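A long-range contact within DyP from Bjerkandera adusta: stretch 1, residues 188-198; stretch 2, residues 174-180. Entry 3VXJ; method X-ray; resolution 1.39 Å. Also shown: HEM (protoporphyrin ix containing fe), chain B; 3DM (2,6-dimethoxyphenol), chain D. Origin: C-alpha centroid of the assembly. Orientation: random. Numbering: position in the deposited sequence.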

# COMPACT_ATOMS: atom_id res chain seq x y z
N GLY A 188 9.26 11.43 -14.27
CA GLY A 188 7.86 11.34 -13.89
C GLY A 188 7.63 11.12 -12.40
O GLY A 188 6.51 11.25 -11.92
N GLN A 189 8.70 10.80 -11.68
CA GLN A 189 8.61 10.58 -10.25
C GLN A 189 8.41 11.91 -9.52
O GLN A 189 9.08 12.90 -9.84
CB GLN A 189 9.87 9.87 -9.77
CG GLN A 189 9.81 9.43 -8.35
CD GLN A 189 10.92 8.47 -7.95
OE1 GLN A 189 12.00 8.44 -8.54
NE2 GLN A 189 10.66 7.71 -6.90
N ALA A 190 7.45 11.95 -8.59
CA ALA A 190 7.22 13.16 -7.80
C ALA A 190 8.34 13.33 -6.79
O ALA A 190 8.73 12.37 -6.12
CB ALA A 190 5.87 13.10 -7.10
N VAL A 191 8.87 14.54 -6.71
CA VAL A 191 9.86 14.89 -5.70
C VAL A 191 9.14 15.78 -4.69
O VAL A 191 8.58 16.82 -5.05
CB VAL A 191 11.08 15.60 -6.32
CG1 VAL A 191 12.03 16.07 -5.24
CG2 VAL A 191 11.80 14.67 -7.29
N VAL A 192 9.11 15.33 -3.44
CA VAL A 192 8.37 16.01 -2.38
C VAL A 192 9.28 16.32 -1.19
O VAL A 192 10.30 15.64 -1.00
CB VAL A 192 7.15 15.17 -1.90
CG1 VAL A 192 6.20 14.88 -3.05
CG2 VAL A 192 7.61 13.87 -1.21
N PRO A 193 8.93 17.35 -0.39
CA PRO A 193 9.69 17.56 0.84
C PRO A 193 9.54 16.35 1.77
O PRO A 193 8.50 15.67 1.74
CB PRO A 193 9.04 18.80 1.47
CG PRO A 193 7.90 19.16 0.66
CD PRO A 193 7.82 18.30 -0.55
N PRO A 194 10.56 16.07 2.59
CA PRO A 194 10.54 14.82 3.35
C PRO A 194 9.38 14.68 4.33
O PRO A 194 8.95 13.56 4.60
CB PRO A 194 11.89 14.83 4.10
CG PRO A 194 12.35 16.25 4.07
CD PRO A 194 11.79 16.84 2.82
N GLY A 195 8.84 15.81 4.80
CA GLY A 195 7.72 15.82 5.73
C GLY A 195 6.38 15.37 5.18
O GLY A 195 5.42 15.28 5.93
N ILE A 196 6.30 15.11 3.88
CA ILE A 196 5.12 14.42 3.35
C ILE A 196 5.07 12.98 3.89
O ILE A 196 3.99 12.41 4.09
CB ILE A 196 5.08 14.46 1.81
CG1 ILE A 196 5.09 15.91 1.30
CG2 ILE A 196 3.86 13.70 1.28
CD1 ILE A 196 4.02 16.84 1.90
N ILE A 197 6.25 12.40 4.14
CA ILE A 197 6.37 11.02 4.60
C ILE A 197 6.81 10.94 6.06
O ILE A 197 6.30 10.12 6.82
CB ILE A 197 7.36 10.23 3.70
CG1 ILE A 197 7.00 10.36 2.21
CG2 ILE A 197 7.44 8.76 4.13
CD1 ILE A 197 5.59 9.86 1.85
N LEU A 198 7.74 11.81 6.45
CA LEU A 198 8.39 11.75 7.77
C LEU A 198 7.83 12.83 8.68
O LEU A 198 7.94 14.03 8.37
CB LEU A 198 9.92 11.89 7.63
CG LEU A 198 10.63 10.77 6.85
CD1 LEU A 198 12.05 11.18 6.52
CD2 LEU A 198 10.60 9.45 7.60
CHA HEM B . -0.57 1.72 -7.62
CHB HEM B . -2.61 -2.61 -7.00
CHC HEM B . -4.92 -1.01 -3.06
CHD HEM B . -2.86 3.32 -3.64
C1A HEM B . -0.95 0.42 -7.82
C2A HEM B . -0.55 -0.41 -8.93
C3A HEM B . -1.13 -1.61 -8.76
C4A HEM B . -1.88 -1.57 -7.52
CMA HEM B . -1.01 -2.85 -9.67
CAA HEM B . 0.32 0.07 -10.12
CBA HEM B . 1.83 -0.09 -9.92
CGA HEM B . 2.43 0.91 -8.95
O1A HEM B . 2.52 2.11 -9.25
O2A HEM B . 2.85 0.46 -7.84
C1B HEM B . -3.41 -2.57 -5.87
C2B HEM B . -4.18 -3.67 -5.34
C3B HEM B . -4.82 -3.23 -4.24
C4B HEM B . -4.45 -1.84 -4.05
CMB HEM B . -4.24 -5.07 -5.98
CAB HEM B . -5.76 -4.00 -3.29
CBB HEM B . -5.71 -5.33 -3.18
C1C HEM B . -4.60 0.31 -2.91
C2C HEM B . -5.14 1.20 -1.90
C3C HEM B . -4.58 2.41 -2.07
C4C HEM B . -3.66 2.31 -3.19
CMC HEM B . -6.17 0.78 -0.84
CAC HEM B . -4.80 3.71 -1.26
CBC HEM B . -6.01 4.05 -0.78
C1D HEM B . -2.01 3.26 -4.72
C2D HEM B . -1.11 4.32 -5.09
C3D HEM B . -0.42 3.83 -6.32
C4D HEM B . -0.95 2.52 -6.58
CMD HEM B . -0.88 5.69 -4.42
CAD HEM B . 0.63 4.64 -7.11
CBD HEM B . -0.13 5.60 -8.02
CGD HEM B . 0.81 6.48 -8.80
O1D HEM B . 0.65 6.54 -10.05
O2D HEM B . 1.71 7.11 -8.20
NA HEM B . -1.77 -0.31 -7.00
NB HEM B . -3.61 -1.45 -5.08
NC HEM B . -3.73 1.03 -3.69
ND HEM B . -1.87 2.19 -5.60
FE HEM B . -2.81 0.38 -5.38
O1 3DM D . 2.83 12.62 -9.38
C1 3DM D . 2.52 13.76 -10.09
C2 3DM D . 1.66 14.73 -9.56
O2 3DM D . 1.13 14.53 -8.31
C7 3DM D . -0.01 15.32 -7.93
C3 3DM D . 1.38 15.87 -10.32
C4 3DM D . 1.92 16.03 -11.60
C5 3DM D . 2.77 15.06 -12.12
C6 3DM D . 3.06 13.92 -11.37
O3 3DM D . 3.89 12.94 -11.83
C8 3DM D . 4.20 12.94 -13.25
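Stretch 2 (174-180) SQPSVTG

Ser 177 and Val 178 of stretch 2 pair in parallel with Val 191 and Val 192 of stretch 1; the flanking residues of stretch 2 are loop or turn. The assignment rests on two beta bridges, Val 191 with Ser 177 (CA to CA 4.8 Å) and Val 192 with Val 178 (CA to CA 5.0 Å), and on a register that advances in the same direction on both stretches, from Ala 190 beside Pro 176 (CA to CA 5.0 Å) to Pro 193 beside Thr 179 (CA to CA 5.4 Å). Extended backbone angles support it: phi/psi is -126/155 at Val 192 and -113/129 at Ser 177. Together the two stretches bury 545 Å².

Gly 188 does not reach stretch 2. Contact begins at Gln 189, whose CA-to-CB bond points sideways while its t, t side chain carries the amide nearer, so that NE2 donates to Gln 175 O at 2.9 Å with an N-H...O angle of 157°. That same carbonyl accepts from a water, Gln 175 O to water O 2.8 Å, and the water accepts from Ala 190 N at 2.8 Å.

At Ala 190 the direct backbone ladder starts: Ser 177 N donates to Ala 190 O at 2.8 Å and 170°. Ser 177 then returns the link through its carbonyl, Val 192 N to Ser 177 O being 2.8 Å at 166°. One residue thus bonds to the two neighbours of Val 191, the alternation expected of parallel strands. Val 191 CA also lies 3.2 Å from Ser 177 O, a CA-H...O contact with 145° at the hydrogen. Its side chain shares a face with Ser 177, and CG1 packs 3.5 Å from Thr 179 CG2.

Val 192 closes the ladder by accepting from Thr 179 N, 3.0 Å from Val 192 O at 156°; Val 178 CA approaches the same Val 192 O to 3.2 Å. On the other face, Val 192 CG2 meets Val 178 CG1 at 3.9 Å and Pro 176 CB at 4.2 Å.

Pro 193, lacking an amide hydrogen, cannot donate to stretch 2, and its CB points away. The chain leaves the extended conformation at Pro 194 (phi/psi -61/-27), which turns back against Val 178, with CB to CB 4.2 Å, while its CD sits 3.3 Å from Thr 179 OG1. Ile 197 N donates to Pro 194 O at 3.0 Å. This turn brings Ile 197 back toward stretch 2, where its CG1 lies 3.7 Å from Val 178 CG1 and its CD1 4.3 Å from Pro 176 CG, completing the apolar cluster with Val 192.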

# COMPACT_ATOMS: atom_id res chain seq x y z
N SER A 174 5.41 3.08 -8.89
CA SER A 174 5.36 4.52 -8.64
C SER A 174 5.39 4.88 -7.16
O SER A 174 4.46 4.57 -6.41
CB SER A 174 4.13 5.13 -9.31
OG SER A 174 4.17 6.53 -9.17
N GLN A 175 6.45 5.58 -6.75
CA GLN A 175 6.63 6.02 -5.37
C GLN A 175 7.14 7.46 -5.40
O GLN A 175 7.86 7.85 -6.32
CB GLN A 175 7.67 5.16 -4.65
CG GLN A 175 7.47 3.65 -4.71
CD GLN A 175 6.46 3.10 -3.70
OE1 GLN A 175 5.77 3.84 -2.99
NE2 GLN A 175 6.35 1.78 -3.65
N PRO A 176 6.80 8.25 -4.38
CA PRO A 176 7.39 9.59 -4.30
C PRO A 176 8.86 9.49 -3.93
O PRO A 176 9.30 8.50 -3.35
CB PRO A 176 6.59 10.26 -3.18
CG PRO A 176 6.14 9.12 -2.32
CD PRO A 176 5.89 7.97 -3.25
N SER A 177 9.62 10.52 -4.29
CA SER A 177 11.00 10.64 -3.84
C SER A 177 11.07 11.83 -2.90
O SER A 177 10.59 12.92 -3.23
CB SER A 177 11.92 10.87 -5.05
OG SER A 177 13.28 10.90 -4.66
N VAL A 178 11.65 11.64 -1.72
CA VAL A 178 11.81 12.77 -0.80
C VAL A 178 13.17 13.44 -0.97
O VAL A 178 14.17 12.78 -1.27
CB VAL A 178 11.59 12.38 0.69
CG1 VAL A 178 10.17 11.84 0.90
CG2 VAL A 178 12.64 11.39 1.17
N THR A 179 13.19 14.76 -0.79
CA THR A 179 14.44 15.50 -0.74
C THR A 179 15.10 15.28 0.62
O THR A 179 14.44 14.84 1.57
CB THR A 179 14.23 17.02 -0.99
OG1 THR A 179 13.42 17.57 0.06
CG2 THR A 179 13.55 17.27 -2.32
N GLY A 180 16.39 15.59 0.71
CA GLY A 180 17.13 15.45 1.97
C GLY A 180 18.09 14.28 2.01
O GLY A 180 18.76 14.06 3.02
O HOH W 1 6.22 9.52 -7.89
O HOH W 2 -1.22 -0.21 -4.33